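Local coordinates for protein sulfite dehydrogenase (Paracoccus pantotrophus, PDB 2XTS) that oxidises protein-bound sulfane sulfur in the Sox system, using a molybdenum cofactor and heme c for electron transfer, at residues L284-L289 and M338-R343; V300-D305 and T311-T316. One frame throughout, in Å; residues are numbered along the deposited sequence.

Contact 1: residues L284-L289 and M338-R343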
loop_
_atom_site.group_PDB
_atom_site.type_symbol
_atom_site.label_atom_id
_atom_site.label_comp_id
_atom_site.label_asym_id
_atom_site.label_seq_id
_atom_site.Cartn_x
_atom_site.Cartn_y
_atom_site.Cartn_z
ATOM N N LEU A 284 -12.142 -17.094 18.277
ATOM C CA LEU A 284 -11.211 -15.984 18.441
ATOM C C LEU A 284 -10.110 -16.144 17.426
ATOM O O LEU A 284 -9.500 -17.216 17.334
ATOM C CB LEU A 284 -10.613 -16.013 19.854
ATOM C CG LEU A 284 -9.629 -14.919 20.243
ATOM C CD1 LEU A 284 -10.294 -13.564 20.315
ATOM C CD2 LEU A 284 -8.977 -15.264 21.557
ATOM N N VAL A 285 -9.837 -15.068 16.680
ATOM C CA VAL A 285 -8.701 -15.036 15.763
ATOM C C VAL A 285 -7.460 -14.517 16.487
ATOM O O VAL A 285 -7.468 -13.439 17.080
ATOM C CB VAL A 285 -8.999 -14.125 14.557
ATOM C CG1 VAL A 285 -7.723 -13.953 13.700
ATOM C CG2 VAL A 285 -10.198 -14.690 13.739
ATOM N N ILE A 286 -6.404 -15.315 16.481
ATOM C CA ILE A 286 -5.072 -14.849 16.854
ATOM C C ILE A 286 -4.354 -14.485 15.566
ATOM O O ILE A 286 -4.216 -15.314 14.676
ATOM C CB ILE A 286 -4.269 -15.907 17.663
ATOM C CG1 ILE A 286 -5.052 -16.232 18.957
ATOM C CG2 ILE A 286 -2.843 -15.422 17.881
ATOM C CD1 ILE A 286 -4.418 -17.278 19.815
ATOM N N SER A 287 -3.937 -13.225 15.458
ATOM C CA SER A 287 -3.271 -12.713 14.255
ATOM C C SER A 287 -1.924 -12.134 14.652
ATOM O O SER A 287 -1.807 -11.555 15.726
ATOM C CB SER A 287 -4.116 -11.602 13.637
ATOM O OG SER A 287 -3.550 -11.117 12.447
ATOM N N GLY A 288 -0.926 -12.267 13.782
ATOM C CA GLY A 288 0.308 -11.573 14.042
ATOM C C GLY A 288 1.253 -11.526 12.882
ATOM O O GLY A 288 0.956 -11.980 11.774
ATOM N N LEU A 289 2.418 -10.945 13.177
ATOM C CA LEU A 289 3.463 -10.730 12.197
ATOM C C LEU A 289 4.751 -11.467 12.589
ATOM O O LEU A 289 5.100 -11.542 13.759
ATOM C CB LEU A 289 3.803 -9.244 12.086
ATOM C CG LEU A 289 2.735 -8.391 11.419
ATOM C CD1 LEU A 289 2.962 -6.916 11.729
ATOM C CD2 LEU A 289 2.710 -8.697 9.932
ATOM N N MET A 338 -5.053 -16.592 29.592
ATOM C CA MET A 338 -4.059 -17.168 28.709
ATOM C C MET A 338 -2.776 -16.368 28.798
ATOM O O MET A 338 -2.799 -15.191 29.180
ATOM C CB MET A 338 -4.534 -17.204 27.245
ATOM C CG MET A 338 -5.816 -17.986 27.017
ATOM S SD MET A 338 -6.289 -18.056 25.287
ATOM C CE MET A 338 -6.834 -16.369 24.990
ATOM N N LEU A 339 -1.670 -17.028 28.474
ATOM C CA LEU A 339 -0.390 -16.365 28.283
ATOM C C LEU A 339 0.021 -16.625 26.847
ATOM O O LEU A 339 0.595 -17.662 26.509
ATOM C CB LEU A 339 0.649 -16.875 29.275
ATOM C CG LEU A 339 0.430 -16.433 30.723
ATOM C CD1 LEU A 339 1.296 -17.297 31.640
ATOM C CD2 LEU A 339 0.689 -14.939 30.936
ATOM N N LEU A 340 -0.279 -15.657 25.989
ATOM C CA LEU A 340 -0.057 -15.836 24.556
ATOM C C LEU A 340 1.381 -15.524 24.195
ATOM O O LEU A 340 1.923 -14.508 24.631
ATOM C CB LEU A 340 -0.953 -14.904 23.731
ATOM C CG LEU A 340 -2.460 -14.993 23.907
ATOM C CD1 LEU A 340 -3.130 -13.958 23.045
ATOM C CD2 LEU A 340 -2.956 -16.395 23.582
ATOM N N GLN A 341 1.970 -16.367 23.352
ATOM C CA GLN A 341 3.291 -16.128 22.796
ATOM C C GLN A 341 3.337 -16.612 21.357
ATOM O O GLN A 341 2.623 -17.557 20.994
ATOM C CB GLN A 341 4.354 -16.895 23.571
ATOM C CG GLN A 341 4.513 -16.516 25.022
ATOM C CD GLN A 341 5.631 -17.260 25.701
ATOM O OE1 GLN A 341 6.017 -18.343 25.287
ATOM N NE2 GLN A 341 6.178 -16.646 26.752
ATOM N N SER A 342 4.196 -15.986 20.558
ATOM C CA SER A 342 4.503 -16.471 19.243
ATOM C C SER A 342 6.014 -16.630 19.105
ATOM O O SER A 342 6.799 -15.863 19.691
ATOM C CB SER A 342 3.926 -15.562 18.169
ATOM O OG SER A 342 4.419 -14.236 18.245
ATOM N N ARG A 343 6.410 -17.619 18.316
ATOM C CA ARG A 343 7.826 -17.962 18.123
ATOM C C ARG A 343 8.080 -18.242 16.645
ATOM O O ARG A 343 7.571 -19.236 16.108
ATOM C CB ARG A 343 8.181 -19.182 18.971
ATOM C CG ARG A 343 9.598 -19.666 18.895
ATOM C CD ARG A 343 9.759 -20.883 19.815
ATOM N NE ARG A 343 9.034 -22.059 19.324
ATOM C CZ ARG A 343 8.893 -23.202 19.992
ATOM N NH1 ARG A 343 9.378 -23.328 21.222
ATOM N NH2 ARG A 343 8.231 -24.216 19.446
#
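L284 and I286 on strand 282-291 face M338 and L340 on strand 338-346. The two strands are not neighbours in their antiparallel sheet. They look at each other across the interior of the dimerisation domain, consistent with the sandwich form of an E-set fold. The CA atoms of I286 and L340 are 9.2 Å apart, and no backbone bond joins the strands. Packing is closest at two methyl pairs. L284 and M338 meet tip to tip, L284 CD2 lying 4.2 Å from M338 CE. M338 bends at its last torsion (chi3 -72°), which turns the methyl toward the leucine. I286 CD1 and L340 CD2 come within 4.1 Å where their side chains cross obliquely. The other end is looser. G288 has no side chain to offer, and S342 does not meet it; its OG bonds to S266 OG instead. The outer faces look to other chains. V285 packs on F109 of the second subunit, and L339 on V172 of the cytochrome chain. Across the contact there are only methyl groups at van der Waals range, so it probably rests on shape and exclusion of water, with no directional bond to fix it.

Contact 2: residues V300-D305 and T311-T316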
loop_
_atom_site.group_PDB
_atom_site.type_symbol
_atom_site.label_atom_id
_atom_site.label_comp_id
_atom_site.label_asym_id
_atom_site.label_seq_id
_atom_site.Cartn_x
_atom_site.Cartn_y
_atom_site.Cartn_z
ATOM N N VAL A 300 5.543 -20.275 12.162
ATOM C CA VAL A 300 5.322 -19.590 13.416
ATOM C C VAL A 300 4.543 -20.501 14.341
ATOM O O VAL A 300 3.507 -21.022 13.969
ATOM C CB VAL A 300 4.565 -18.243 13.251
ATOM C CG1 VAL A 300 4.468 -17.524 14.594
ATOM C CG2 VAL A 300 5.236 -17.376 12.182
ATOM N N ASP A 301 5.072 -20.700 15.545
ATOM C CA ASP A 301 4.370 -21.454 16.593
ATOM C C ASP A 301 3.713 -20.470 17.559
ATOM O O ASP A 301 4.279 -19.409 17.838
ATOM C CB ASP A 301 5.325 -22.376 17.334
ATOM C CG ASP A 301 5.955 -23.424 16.435
ATOM O OD1 ASP A 301 5.349 -23.844 15.436
ATOM O OD2 ASP A 301 7.100 -23.813 16.748
ATOM N N VAL A 302 2.542 -20.821 18.067
ATOM C CA VAL A 302 1.797 -20.023 19.014
ATOM C C VAL A 302 1.540 -20.851 20.283
ATOM O O VAL A 302 1.207 -22.046 20.195
ATOM C CB VAL A 302 0.491 -19.529 18.371
ATOM C CG1 VAL A 302 -0.432 -18.924 19.416
ATOM C CG2 VAL A 302 0.791 -18.531 17.296
ATOM N N SER A 303 1.725 -20.232 21.441
ATOM C CA SER A 303 1.380 -20.842 22.715
ATOM C C SER A 303 0.290 -20.042 23.384
ATOM O O SER A 303 0.276 -18.815 23.297
ATOM C CB SER A 303 2.607 -20.918 23.622
ATOM O OG SER A 303 2.298 -21.484 24.900
ATOM N N LEU A 304 -0.637 -20.736 24.046
ATOM C CA LEU A 304 -1.640 -20.095 24.874
ATOM C C LEU A 304 -1.324 -20.160 26.359
ATOM O O LEU A 304 -2.095 -19.620 27.158
ATOM C CB LEU A 304 -3.015 -20.748 24.644
ATOM C CG LEU A 304 -3.432 -21.016 23.188
ATOM C CD1 LEU A 304 -4.820 -21.623 23.190
ATOM C CD2 LEU A 304 -3.363 -19.737 22.335
ATOM N N ASP A 305 -0.237 -20.859 26.715
ATOM C CA ASP A 305 0.049 -21.177 28.109
ATOM C C ASP A 305 1.471 -20.825 28.500
ATOM O O ASP A 305 2.082 -21.470 29.344
ATOM C CB ASP A 305 -0.307 -22.646 28.407
ATOM C CG ASP A 305 0.494 -23.645 27.614
ATOM O OD1 ASP A 305 1.427 -23.264 26.879
ATOM O OD2 ASP A 305 0.192 -24.859 27.787
ATOM N N THR A 311 1.504 -24.733 19.288
ATOM C CA THR A 311 0.751 -25.168 18.105
ATOM C C THR A 311 1.236 -24.338 16.917
ATOM O O THR A 311 1.328 -23.112 16.997
ATOM C CB THR A 311 -0.764 -24.915 18.297
ATOM O OG1 THR A 311 -1.216 -25.592 19.481
ATOM C CG2 THR A 311 -1.579 -25.376 17.109
ATOM N N THR A 312 1.544 -24.998 15.819
ATOM C CA THR A 312 1.987 -24.312 14.621
ATOM C C THR A 312 0.791 -23.583 14.011
ATOM O O THR A 312 -0.261 -24.160 13.785
ATOM C CB THR A 312 2.702 -25.263 13.647
ATOM O OG1 THR A 312 3.821 -25.857 14.329
ATOM C CG2 THR A 312 3.156 -24.513 12.403
ATOM N N ALA A 313 0.971 -22.285 13.804
ATOM C CA ALA A 313 -0.026 -21.417 13.173
ATOM C C ALA A 313 0.069 -21.609 11.670
ATOM O O ALA A 313 0.936 -22.337 11.169
ATOM C CB ALA A 313 0.248 -19.945 13.549
ATOM N N ARG A 314 -0.826 -20.960 10.930
ATOM C CA ARG A 314 -0.693 -20.952 9.466
ATOM C C ARG A 314 -0.174 -19.605 8.986
ATOM O O ARG A 314 -0.434 -18.584 9.627
ATOM C CB ARG A 314 -2.004 -21.313 8.777
ATOM C CG ARG A 314 -3.070 -20.250 8.807
ATOM C CD ARG A 314 -4.339 -20.726 8.107
ATOM N NE ARG A 314 -5.365 -19.689 8.161
ATOM C CZ ARG A 314 -6.137 -19.447 9.217
ATOM N NH1 ARG A 314 -6.003 -20.140 10.341
ATOM N NH2 ARG A 314 -7.030 -18.465 9.173
ATOM N N ILE A 315 0.608 -19.644 7.916
ATOM C CA ILE A 315 1.041 -18.461 7.188
ATOM C C ILE A 315 -0.079 -18.083 6.241
ATOM O O ILE A 315 -0.516 -18.920 5.445
ATOM C CB ILE A 315 2.296 -18.768 6.340
ATOM C CG1 ILE A 315 3.456 -19.148 7.261
ATOM C CG2 ILE A 315 2.625 -17.600 5.400
ATOM C CD1 ILE A 315 3.494 -18.361 8.528
ATOM N N THR A 316 -0.551 -16.846 6.348
ATOM C CA THR A 316 -1.581 -16.302 5.461
ATOM C C THR A 316 -0.910 -15.432 4.424
ATOM O O THR A 316 -0.380 -14.374 4.737
ATOM C CB THR A 316 -2.609 -15.536 6.291
ATOM O OG1 THR A 316 -3.267 -16.490 7.131
ATOM C CG2 THR A 316 -3.647 -14.841 5.438
HETATM O O HOH W 1 3.489 -21.459 10.465
HETATM O O HOH W 2 -1.056 -23.508 21.196
#
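Strands 297-303 and 311-316 form a beta hairpin in the dimerisation domain, and this contact joins its two arms. Near the turn, V302 and T311 are an antiparallel hydrogen-bonded pair. V302 N gives to T311 O at 2.8 Å, and T311 N gives to V302 O at 2.9 Å. The next pair, D301 with T312, is non-hydrogen-bonded, with CA atoms 4.2 Å apart. Beyond it A313 N donates to V300 O at 2.8 Å.

On the face of D301 and T312, a side-chain bond bridges the arms. T312 OG1 donates to D301 OD1 at 2.8 Å. It comes from the syn side, 32° out of the carboxylate plane. The hydroxyl sits beside the backbone N of T312 (chi1 -58°), turned to meet the acid. The carboxylate is also held by two arginines: R299 NE at OD1 and R343 NH2 at OD2. These charges would be expected to favour its ionised form. With the carboxylate gone, as in an alanine at this position, both arginines would probably lose this acidic mate and T312 OG1 its acceptor.

The V302 face is apolar at one point, where V302 CG2 touches A313 CB at 4.0 Å. Outside the hairpin, V300 and V302 both lie against F327 of strand 325-333. At the end of strand 297-303, S303 OG accepts from D305 N in an ST turn. Two waters bridge the arms. One donates to V302 O and also bonds T311 OG1. The other accepts from V300 N and donates to A313 O at 2.8 Å, so it stands in for a direct bond between V300 N and A313 O.

How the contacts relate
Going from the N terminus, 284-289 is the first of the four segments and the opening strand of contact 1. The chain then enters 300-305, turns, and comes back through 311-316, so contact 2 closes a short hairpin. Strand 325-333 follows. Only then does the chain reach 338-343 and close the long span of contact 1. The hairpin lies wholly inside that span, and the two do not cross. Their centres are about 7 Å apart. Strands 297-303 and 338-346 are neighbours in one sheet, with a probable hydrogen bond from S303 N to Q341 O at 2.9 Å. L304 bridges the contacts, touching both I286 and L340. Both contacts also touch the second subunit.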